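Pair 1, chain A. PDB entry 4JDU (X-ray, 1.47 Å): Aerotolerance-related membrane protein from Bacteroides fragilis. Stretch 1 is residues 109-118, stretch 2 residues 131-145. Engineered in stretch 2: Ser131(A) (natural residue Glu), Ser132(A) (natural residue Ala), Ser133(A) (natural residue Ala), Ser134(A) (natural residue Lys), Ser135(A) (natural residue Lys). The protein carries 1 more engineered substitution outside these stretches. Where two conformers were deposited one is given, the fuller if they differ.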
# COMPACT_ATOMS: atom_id res chain seq x y z
N GLY A 109 1.82 1.59 -19.99
CA GLY A 109 2.37 0.89 -18.85
C GLY A 109 1.38 0.86 -17.71
O GLY A 109 0.61 1.81 -17.51
N ARG A 110 1.38 -0.24 -16.96
CA ARG A 110 0.52 -0.37 -15.80
C ARG A 110 1.35 -0.84 -14.61
O ARG A 110 2.07 -1.84 -14.70
CB ARG A 110 -0.62 -1.37 -16.05
CG ARG A 110 -1.50 -1.11 -17.27
CD ARG A 110 -2.42 -2.32 -17.47
NE ARG A 110 -3.38 -2.33 -18.58
CZ ARG A 110 -4.05 -1.29 -19.09
NH1 ARG A 110 -3.88 -0.05 -18.64
NH2 ARG A 110 -4.89 -1.50 -20.10
N ALA A 111 1.25 -0.13 -13.49
CA ALA A 111 1.98 -0.50 -12.28
C ALA A 111 1.08 -0.42 -11.06
O ALA A 111 0.27 0.50 -10.94
CB ALA A 111 3.19 0.40 -12.09
N ILE A 112 1.24 -1.40 -10.17
CA ILE A 112 0.55 -1.40 -8.89
C ILE A 112 1.58 -1.11 -7.82
O ILE A 112 2.69 -1.65 -7.87
CB ILE A 112 -0.11 -2.76 -8.62
CG1 ILE A 112 -1.18 -3.04 -9.69
CG2 ILE A 112 -0.70 -2.82 -7.21
CD1 ILE A 112 -1.75 -4.44 -9.64
N VAL A 113 1.24 -0.23 -6.89
CA VAL A 113 2.12 0.05 -5.76
C VAL A 113 1.38 -0.26 -4.47
O VAL A 113 0.46 0.46 -4.08
CB VAL A 113 2.59 1.53 -5.75
CG1 VAL A 113 3.53 1.79 -4.57
CG2 VAL A 113 3.27 1.88 -7.07
N VAL A 114 1.75 -1.38 -3.85
CA VAL A 114 1.16 -1.80 -2.58
C VAL A 114 1.94 -1.17 -1.43
O VAL A 114 3.16 -1.30 -1.38
CB VAL A 114 1.17 -3.33 -2.43
CG1 VAL A 114 0.45 -3.75 -1.16
CG2 VAL A 114 0.51 -4.00 -3.64
N ILE A 115 1.24 -0.47 -0.54
CA ILE A 115 1.86 0.17 0.62
C ILE A 115 1.29 -0.45 1.90
O ILE A 115 0.10 -0.33 2.19
CB ILE A 115 1.65 1.70 0.59
CG1 ILE A 115 2.05 2.23 -0.79
CG2 ILE A 115 2.46 2.38 1.68
CD1 ILE A 115 1.93 3.72 -0.95
N THR A 116 2.14 -1.13 2.65
CA THR A 116 1.67 -2.04 3.68
C THR A 116 2.78 -2.38 4.66
O THR A 116 3.95 -2.19 4.35
CB THR A 116 1.14 -3.36 3.04
OG1 THR A 116 0.61 -4.23 4.04
CG2 THR A 116 2.26 -4.09 2.27
N ASP A 117 2.42 -2.89 5.83
CA ASP A 117 3.42 -3.44 6.75
C ASP A 117 3.61 -4.93 6.46
O ASP A 117 4.41 -5.61 7.12
CB ASP A 117 3.04 -3.17 8.21
CG ASP A 117 1.64 -3.63 8.56
OD1 ASP A 117 1.14 -4.59 7.92
OD2 ASP A 117 1.05 -3.05 9.49
N GLY A 118 2.85 -5.44 5.50
CA GLY A 118 3.04 -6.79 5.01
C GLY A 118 2.58 -7.86 5.97
O GLY A 118 2.74 -9.05 5.69
N SER A 131 0.02 -13.42 -11.02
CA SER A 131 -1.03 -13.28 -12.03
C SER A 131 -0.93 -11.91 -12.70
O SER A 131 -1.00 -11.79 -13.93
CB SER A 131 -2.40 -13.44 -11.39
OG SER A 131 -3.42 -13.47 -12.38
N SER A 132 -0.76 -10.89 -11.87
CA SER A 132 -0.63 -9.52 -12.36
C SER A 132 0.57 -9.37 -13.29
O SER A 132 0.43 -8.89 -14.42
CB SER A 132 -0.51 -8.57 -11.17
OG SER A 132 -0.51 -7.22 -11.60
N SER A 133 1.75 -9.76 -12.84
CA SER A 133 2.96 -9.56 -13.64
C SER A 133 2.94 -10.39 -14.92
O SER A 133 3.45 -9.96 -15.95
CB SER A 133 4.22 -9.81 -12.80
OG SER A 133 4.34 -11.17 -12.43
N SER A 134 2.36 -11.59 -14.86
CA SER A 134 2.22 -12.43 -16.04
C SER A 134 1.48 -11.67 -17.13
O SER A 134 1.80 -11.79 -18.32
CB SER A 134 1.42 -13.70 -15.71
OG SER A 134 1.36 -14.55 -16.84
N SER A 135 0.50 -10.88 -16.72
CA SER A 135 -0.30 -10.11 -17.67
C SER A 135 0.36 -8.80 -18.07
O SER A 135 -0.21 -8.05 -18.88
CB SER A 135 -1.72 -9.88 -17.13
OG SER A 135 -1.73 -8.97 -16.04
N GLY A 136 1.54 -8.52 -17.52
CA GLY A 136 2.30 -7.33 -17.85
C GLY A 136 2.17 -6.20 -16.84
O GLY A 136 2.75 -5.13 -17.03
N ILE A 137 1.41 -6.42 -15.76
CA ILE A 137 1.19 -5.39 -14.75
C ILE A 137 2.16 -5.57 -13.59
O ILE A 137 2.06 -6.53 -12.83
CB ILE A 137 -0.25 -5.42 -14.18
CG1 ILE A 137 -1.29 -5.23 -15.29
CG2 ILE A 137 -0.42 -4.36 -13.08
CD1 ILE A 137 -2.71 -5.46 -14.82
N GLN A 138 3.11 -4.65 -13.47
CA GLN A 138 4.13 -4.72 -12.42
C GLN A 138 3.54 -4.49 -11.04
O GLN A 138 2.67 -3.64 -10.85
CB GLN A 138 5.19 -3.65 -12.69
CG GLN A 138 6.25 -3.52 -11.60
CD GLN A 138 7.22 -2.40 -11.90
OE1 GLN A 138 6.84 -1.22 -11.89
NE2 GLN A 138 8.47 -2.76 -12.18
N VAL A 139 4.01 -5.27 -10.06
CA VAL A 139 3.60 -5.05 -8.67
C VAL A 139 4.81 -4.72 -7.81
O VAL A 139 5.74 -5.52 -7.68
CB VAL A 139 2.90 -6.27 -8.06
CG1 VAL A 139 2.37 -5.93 -6.67
CG2 VAL A 139 1.77 -6.75 -8.97
N ASN A 140 4.77 -3.51 -7.27
CA ASN A 140 5.80 -2.98 -6.37
C ASN A 140 5.27 -2.96 -4.96
O ASN A 140 4.06 -2.84 -4.74
CB ASN A 140 6.17 -1.56 -6.80
CG ASN A 140 6.62 -1.48 -8.25
OD1 ASN A 140 7.71 -1.95 -8.59
ND2 ASN A 140 5.78 -0.89 -9.10
N VAL A 141 6.16 -3.06 -3.99
CA VAL A 141 5.75 -3.02 -2.59
C VAL A 141 6.60 -2.04 -1.79
O VAL A 141 7.84 -2.10 -1.82
CB VAL A 141 5.81 -4.42 -1.94
CG1 VAL A 141 5.33 -4.34 -0.50
CG2 VAL A 141 4.97 -5.43 -2.72
N LEU A 142 5.93 -1.11 -1.10
CA LEU A 142 6.59 -0.22 -0.16
C LEU A 142 6.22 -0.68 1.24
O LEU A 142 5.04 -0.64 1.63
CB LEU A 142 6.18 1.24 -0.40
CG LEU A 142 6.29 1.72 -1.85
CD1 LEU A 142 5.93 3.19 -1.97
CD2 LEU A 142 7.66 1.43 -2.42
N GLY A 143 7.22 -1.15 1.98
CA GLY A 143 6.99 -1.68 3.31
C GLY A 143 7.16 -0.57 4.33
O GLY A 143 8.20 0.09 4.37
N VAL A 144 6.13 -0.35 5.14
CA VAL A 144 6.22 0.67 6.18
C VAL A 144 6.17 0.02 7.54
O VAL A 144 5.35 -0.85 7.82
CB VAL A 144 5.13 1.77 6.08
CG1 VAL A 144 5.42 2.73 4.94
CG2 VAL A 144 3.77 1.15 5.93
N GLY A 145 7.09 0.45 8.40
CA GLY A 145 7.20 -0.09 9.74
C GLY A 145 8.59 -0.63 9.95
O GLY A 145 9.44 -0.57 9.05

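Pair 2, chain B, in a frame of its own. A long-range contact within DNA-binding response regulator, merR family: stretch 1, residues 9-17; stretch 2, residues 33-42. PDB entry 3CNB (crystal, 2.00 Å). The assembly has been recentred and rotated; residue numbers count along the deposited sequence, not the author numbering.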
# COMPACT_ATOMS: atom_id res chain seq x y z
N PHE B 9 11.30 7.33 8.21
CA PHE B 9 9.92 6.82 7.94
C PHE B 9 9.88 6.33 6.49
O PHE B 9 10.39 6.99 5.59
CB PHE B 9 8.88 7.92 8.21
CG PHE B 9 7.51 7.63 7.66
CD1 PHE B 9 6.92 8.51 6.76
CD2 PHE B 9 6.80 6.51 8.03
CE1 PHE B 9 5.66 8.27 6.23
CE2 PHE B 9 5.54 6.25 7.50
CZ PHE B 9 4.98 7.13 6.60
N SER B 10 9.30 5.15 6.28
CA SER B 10 9.50 4.42 5.04
C SER B 10 8.20 3.89 4.42
O SER B 10 7.38 3.29 5.10
CB SER B 10 10.50 3.28 5.28
OG SER B 10 10.93 2.72 4.07
N ILE B 11 8.01 4.13 3.12
CA ILE B 11 6.80 3.67 2.45
C ILE B 11 7.18 2.82 1.27
O ILE B 11 8.02 3.22 0.47
CB ILE B 11 5.91 4.84 1.96
CG1 ILE B 11 5.37 5.64 3.14
CG2 ILE B 11 4.71 4.34 1.14
CD1 ILE B 11 4.94 7.04 2.77
N LEU B 12 6.55 1.65 1.14
CA LEU B 12 6.71 0.78 -0.03
C LEU B 12 5.44 0.76 -0.87
O LEU B 12 4.35 0.42 -0.38
CB LEU B 12 7.06 -0.66 0.42
CG LEU B 12 7.76 -1.74 -0.43
CD1 LEU B 12 6.99 -3.06 -0.33
CD2 LEU B 12 8.03 -1.37 -1.88
N ILE B 13 5.59 1.08 -2.15
CA ILE B 13 4.49 1.07 -3.10
C ILE B 13 4.60 -0.15 -3.99
O ILE B 13 5.60 -0.31 -4.69
CB ILE B 13 4.47 2.37 -3.99
CG1 ILE B 13 4.19 3.60 -3.14
CG2 ILE B 13 3.43 2.27 -5.13
CD1 ILE B 13 4.72 4.87 -3.78
N ILE B 14 3.59 -0.99 -3.96
CA ILE B 14 3.48 -2.13 -4.81
C ILE B 14 2.51 -1.89 -5.94
O ILE B 14 1.34 -1.88 -5.75
CB ILE B 14 3.07 -3.34 -4.03
CG1 ILE B 14 4.14 -3.71 -3.02
CG2 ILE B 14 2.79 -4.46 -4.91
CD1 ILE B 14 3.72 -4.51 -1.91
N GLU B 15 3.03 -1.72 -7.14
CA GLU B 15 2.27 -1.22 -8.27
C GLU B 15 2.96 -1.42 -9.63
O GLU B 15 4.00 -0.90 -9.85
CB GLU B 15 2.01 0.26 -8.04
CG GLU B 15 1.33 1.00 -9.13
CD GLU B 15 -0.04 0.51 -9.40
OE1 GLU B 15 -0.25 -0.03 -10.46
OE2 GLU B 15 -0.89 0.63 -8.57
N ASP B 16 2.35 -2.14 -10.56
CA ASP B 16 2.98 -2.34 -11.86
C ASP B 16 2.78 -1.28 -12.91
O ASP B 16 3.48 -1.28 -13.88
CB ASP B 16 2.83 -3.76 -12.44
CG ASP B 16 1.42 -4.21 -12.51
OD1 ASP B 16 0.56 -3.42 -12.16
OD2 ASP B 16 1.14 -5.32 -12.90
N ASP B 17 1.84 -0.38 -12.68
CA ASP B 17 1.65 0.78 -13.56
C ASP B 17 2.70 1.82 -13.22
O ASP B 17 2.63 2.47 -12.18
CB ASP B 17 0.23 1.33 -13.38
CG ASP B 17 -0.14 2.41 -14.39
OD1 ASP B 17 0.74 3.06 -14.99
OD2 ASP B 17 -1.36 2.62 -14.57
N PRO B 33 8.29 15.06 3.09
CA PRO B 33 9.61 15.38 2.51
C PRO B 33 10.79 14.62 3.13
O PRO B 33 11.86 14.57 2.54
CB PRO B 33 9.77 16.89 2.81
CG PRO B 33 8.40 17.38 3.07
CD PRO B 33 7.70 16.24 3.74
N TYR B 34 10.59 14.02 4.30
CA TYR B 34 11.63 13.24 4.98
C TYR B 34 11.42 11.71 4.94
O TYR B 34 12.24 10.97 5.48
CB TYR B 34 11.83 13.73 6.42
CG TYR B 34 12.23 15.18 6.50
CD1 TYR B 34 13.55 15.57 6.25
CD2 TYR B 34 11.29 16.17 6.79
CE1 TYR B 34 13.93 16.91 6.30
CE2 TYR B 34 11.66 17.52 6.84
CZ TYR B 34 12.97 17.88 6.60
OH TYR B 34 13.34 19.20 6.65
N ALA B 35 10.33 11.24 4.32
CA ALA B 35 10.12 9.80 4.18
C ALA B 35 10.98 9.22 3.07
O ALA B 35 11.30 9.91 2.11
CB ALA B 35 8.67 9.50 3.91
N LYS B 36 11.36 7.95 3.18
CA LYS B 36 11.87 7.28 2.00
C LYS B 36 10.78 6.42 1.36
O LYS B 36 10.11 5.63 2.03
CB LYS B 36 13.22 6.58 2.21
CG LYS B 36 13.25 5.36 3.09
CD LYS B 36 14.71 5.04 3.45
CE LYS B 36 15.06 3.55 3.26
NZ LYS B 36 14.26 2.61 4.11
N ILE B 37 10.57 6.64 0.07
CA ILE B 37 9.50 6.01 -0.68
C ILE B 37 10.16 5.10 -1.69
O ILE B 37 11.05 5.53 -2.41
CB ILE B 37 8.66 7.04 -1.43
CG1 ILE B 37 8.41 8.28 -0.56
CG2 ILE B 37 7.37 6.42 -1.91
CD1 ILE B 37 7.12 8.31 0.14
N LYS B 38 9.76 3.84 -1.71
CA LYS B 38 10.29 2.88 -2.67
C LYS B 38 9.16 2.22 -3.45
O LYS B 38 8.03 2.08 -2.94
CB LYS B 38 11.17 1.84 -1.98
CG LYS B 38 12.40 2.43 -1.28
CD LYS B 38 13.56 2.69 -2.24
CE LYS B 38 14.63 3.55 -1.59
NZ LYS B 38 15.41 4.32 -2.61
N ILE B 39 9.46 1.86 -4.70
CA ILE B 39 8.51 1.17 -5.57
C ILE B 39 8.96 -0.25 -5.90
O ILE B 39 10.11 -0.48 -6.27
CB ILE B 39 8.26 1.92 -6.91
CG1 ILE B 39 7.93 3.39 -6.67
CG2 ILE B 39 7.13 1.28 -7.67
CD1 ILE B 39 8.16 4.27 -7.89
N ALA B 40 8.03 -1.19 -5.77
CA ALA B 40 8.18 -2.52 -6.31
C ALA B 40 7.23 -2.65 -7.50
O ALA B 40 6.00 -2.54 -7.35
CB ALA B 40 7.89 -3.53 -5.24
N TYR B 41 7.82 -2.86 -8.68
CA TYR B 41 7.08 -2.88 -9.94
C TYR B 41 6.58 -4.24 -10.33
O TYR B 41 5.84 -4.38 -11.30
CB TYR B 41 7.95 -2.36 -11.09
CG TYR B 41 8.26 -0.88 -11.05
CD1 TYR B 41 7.27 0.07 -11.31
CD2 TYR B 41 9.54 -0.42 -10.76
CE1 TYR B 41 7.56 1.44 -11.28
CE2 TYR B 41 9.84 0.93 -10.72
CZ TYR B 41 8.85 1.85 -10.98
OH TYR B 41 9.16 3.19 -10.95
N ASN B 42 6.99 -5.26 -9.58
CA ASN B 42 6.64 -6.64 -9.94
C ASN B 42 6.55 -7.46 -8.66
O ASN B 42 7.06 -7.01 -7.65
CB ASN B 42 7.70 -7.22 -10.90
CG ASN B 42 9.08 -7.27 -10.30
OD1 ASN B 42 9.34 -8.01 -9.35
ND2 ASN B 42 9.99 -6.47 -10.86

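Both pairs are two neighbouring parallel strands. The strand axes approach to 4.6 Å in pair 1 and 4.7 Å in pair 2, with 22° between their directions in each. Fourteen central residues superpose with an RMSD of 0.3 Å.

The backbone ladder is the same. In pair 1, Ile112(A) N donates to Gln138(A) O at 2.7 Å, and Asn140(A) N donates to Ile112(A) O at 2.9 Å. The matching bonds in pair 2 run from Ile11(B) N to Lys36(B) O at 2.8 Å and from Lys38(B) N to Ile11(B) O at 2.9 Å. So Ile112(A) and Ile11(B) each use both backbone polar atoms across the contact. The next such residues, Val114(A) and Ile13(B), also match. The ladder goes one bond further in pair 1, where Val144(A) N donates to Thr116(A) O at 3.0 Å.

One face carries Ile112(A), Val114(A), Val139(A) and Val141(A) in pair 1. Its counterpart carries Ile11(B), Ile13(B), Ile37(B) and Ile39(B). All are branched and apolar, but three of the four positions differ in size. Val114(A) CG2 lies 4.0 Å from Val139(A) CG1. At the same positions, the longer Ile13(B) CD1 reaches Ile37(B) CG2 at 3.6 Å. Ile112(A) CD1 instead packs on Ile137(A) CG2 at 3.7 Å. Ala35(B) matches Ile137(A) and has no such branch; Ile11(B) CD1 meets Ile37(B) CD1 at 3.6 Å.

The other face differs more. Leu142(A) matches Ala40(B), and Val113(A) matches Leu12(B). The bulk is therefore exchanged between strands: Leu142(A) CD1 reaches Val113(A) CG1 at 3.8 Å, whereas Leu12(B) CD2 reaches Ala40(B) CB at 4.0 Å. In both, the leucine reaches a smaller side chain on the other strand.

Polar positions on this face also diverge. Gln138(A) and Asn140(A) are buried and joined to each other, with Asn140(A) ND2 donating to Gln138(A) OE1 at 3.0 Å. Their counterparts, Lys36(B) and Lys38(B), are exposed. Lys36(B) NZ lies 3.3 Å from Ser10(B) OG, where pair 1 has Ala111(A).

Arg110(A) matches Phe9(B). The aliphatic part of the arginine serves as packing surface, with Arg110(A) CD 3.8 Å from Ile137(A) CG1. In pair 2 the ring takes this role, with Phe9(B) CD1 3.5 Å from Ala35(B) CB. In both pairs the side chain packs on the matched residue, Ile137(A) or Ala35(B).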